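PDB 3LKV: uncharacterized CONSERVED DOMAIN PROTEIN from Vibrio cholerae, which is probably the substrate-binding component of an ABC transporter and holds a phenylalanine in the cleft between its two lobes. Local coordinates for residues F241-Y244 / Q245-V248. Sequence-based numbering, arbitrary orientation.
With PHE (phenylalanine), chain B.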
loop_
_atom_site.group_PDB
_atom_site.type_symbol
_atom_site.label_atom_id
_atom_site.label_comp_id
_atom_site.label_asym_id
_atom_site.label_seq_id
_atom_site.Cartn_x
_atom_site.Cartn_y
_atom_site.Cartn_z
ATOM N N PHE A 241 14.604 -15.941 12.162
ATOM C CA PHE A 241 13.879 -16.434 10.981
ATOM C C PHE A 241 13.746 -15.330 9.961
ATOM O O PHE A 241 14.036 -14.149 10.227
ATOM C CB PHE A 241 12.475 -16.912 11.368
ATOM C CG PHE A 241 12.483 -18.042 12.337
ATOM C CD1 PHE A 241 12.965 -19.266 11.957
ATOM C CD2 PHE A 241 12.046 -17.870 13.643
ATOM C CE1 PHE A 241 13.020 -20.333 12.889
ATOM C CE2 PHE A 241 12.075 -18.916 14.527
ATOM C CZ PHE A 241 12.579 -20.155 14.157
ATOM N N ASP A 242 13.297 -15.742 8.786
ATOM C CA ASP A 242 13.010 -14.836 7.691
ATOM C C ASP A 242 11.500 -14.555 7.763
ATOM O O ASP A 242 10.698 -15.375 7.353
ATOM C CB ASP A 242 13.407 -15.488 6.348
ATOM C CG ASP A 242 13.087 -14.602 5.154
ATOM O OD1 ASP A 242 12.323 -13.605 5.290
ATOM O OD2 ASP A 242 13.606 -14.907 4.072
ATOM N N TYR A 243 11.126 -13.418 8.329
ATOM C CA TYR A 243 9.708 -13.170 8.597
ATOM C C TYR A 243 8.933 -12.916 7.287
ATOM O O TYR A 243 7.731 -13.160 7.226
ATOM C CB TYR A 243 9.522 -12.063 9.650
ATOM C CG TYR A 243 9.805 -12.578 11.025
ATOM C CD1 TYR A 243 11.084 -12.512 11.580
ATOM C CD2 TYR A 243 8.812 -13.187 11.755
ATOM C CE1 TYR A 243 11.330 -13.045 12.859
ATOM C CE2 TYR A 243 9.040 -13.720 12.995
ATOM C CZ TYR A 243 10.297 -13.674 13.556
ATOM O OH TYR A 243 10.508 -14.197 14.814
ATOM N N TYR A 244 9.616 -12.438 6.235
ATOM C CA TYR A 244 8.923 -12.249 4.949
ATOM C C TYR A 244 8.442 -13.624 4.469
ATOM O O TYR A 244 7.310 -13.763 4.100
ATOM C CB TYR A 244 9.805 -11.529 3.923
ATOM C CG TYR A 244 9.177 -11.419 2.571
ATOM C CD1 TYR A 244 8.339 -10.368 2.260
ATOM C CD2 TYR A 244 9.415 -12.361 1.594
ATOM C CE1 TYR A 244 7.735 -10.262 1.006
ATOM C CE2 TYR A 244 8.840 -12.248 0.318
ATOM C CZ TYR A 244 7.987 -11.208 0.041
ATOM O OH TYR A 244 7.393 -11.096 -1.213
ATOM N N GLN A 245 9.282 -14.652 4.554
ATOM C CA GLN A 245 8.883 -15.976 4.081
ATOM C C GLN A 245 7.819 -16.609 4.925
ATOM O O GLN A 245 6.999 -17.390 4.431
ATOM C CB GLN A 245 10.084 -16.939 3.974
ATOM C CG GLN A 245 11.071 -16.606 2.827
ATOM C CD GLN A 245 10.386 -16.424 1.456
ATOM O OE1 GLN A 245 9.404 -17.099 1.136
ATOM N NE2 GLN A 245 10.898 -15.493 0.676
ATOM N N ILE A 246 7.864 -16.338 6.211
ATOM C CA ILE A 246 6.774 -16.784 7.099
ATOM C C ILE A 246 5.456 -16.143 6.658
ATOM O O ILE A 246 4.422 -16.770 6.638
ATOM C CB ILE A 246 7.055 -16.363 8.568
ATOM C CG1 ILE A 246 8.215 -17.176 9.144
ATOM C CG2 ILE A 246 5.749 -16.484 9.454
ATOM C CD1 ILE A 246 8.717 -16.619 10.546
ATOM N N GLY A 247 5.486 -14.870 6.303
ATOM C CA GLY A 247 4.291 -14.239 5.758
ATOM C C GLY A 247 3.845 -14.929 4.470
ATOM O O GLY A 247 2.671 -15.231 4.314
ATOM N N VAL A 248 4.784 -15.205 3.564
ATOM C CA VAL A 248 4.450 -15.930 2.344
ATOM C C VAL A 248 3.805 -17.273 2.641
ATOM O O VAL A 248 2.775 -17.628 2.056
ATOM C CB VAL A 248 5.677 -16.084 1.398
ATOM C CG1 VAL A 248 5.340 -16.998 0.153
ATOM C CG2 VAL A 248 6.176 -14.688 0.957
HETATM N N PHE B . 6.814 -14.132 17.980
HETATM C CA PHE B . 6.348 -12.810 18.561
HETATM C C PHE B . 4.952 -13.018 19.210
HETATM O O PHE B . 4.617 -14.206 19.493
HETATM C CB PHE B . 6.362 -11.684 17.517
HETATM C CG PHE B . 7.761 -11.147 17.227
HETATM C CD1 PHE B . 8.426 -10.346 18.173
HETATM C CD2 PHE B . 8.413 -11.451 16.053
HETATM C CE1 PHE B . 9.684 -9.888 17.943
HETATM C CE2 PHE B . 9.670 -10.986 15.809
HETATM C CZ PHE B . 10.332 -10.211 16.737
HETATM O OXT PHE B . 4.171 -12.083 19.495
HETATM O O HOH W 1 12.883 -13.869 1.732
#
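From Asp-242 to Val-248 the chain enters the opening turns of helix 243-258, where Ile-246 N donates to Asp-242 O (3.2 Å) and the amides of Gly-247 and Val-248 repeat the i to i+4 step to Tyr-243 O and Tyr-244 O. The motif is an N-cap, with Asp-242 as the capping residue. With CG anti to the backbone N (chi1 178°), its carboxylate folds back over the helix start, and OD1 accepts from Gln-245 N at 3.3 Å, the amide arriving from above the carboxylate plane; a second bond, from Tyr-244 N, is weak. The other carboxylate oxygen, OD2, takes a hydrogen bond from a water that in turn accepts from Gln-245 NE2, closing a bridge between two side chains whose flat groups stand perpendicular. Bent at chi2 (-51°), the glutamine chain brings NE2 to the edge of the Tyr-244 ring, whose hydroxyl bonds Asp-31 of helix 20-35. Tyr-243 and Ile-246, three residues apart, lie side by side and point the same way, Tyr-243 CD2 lying 3.6 Å from Ile-246 CD1. The same turn supplies a residue of the ligand pocket: Tyr-243 OH, hydrogen-bonded to Asp-122, lies 3.5 Å from CE2 of the bound phenylalanine.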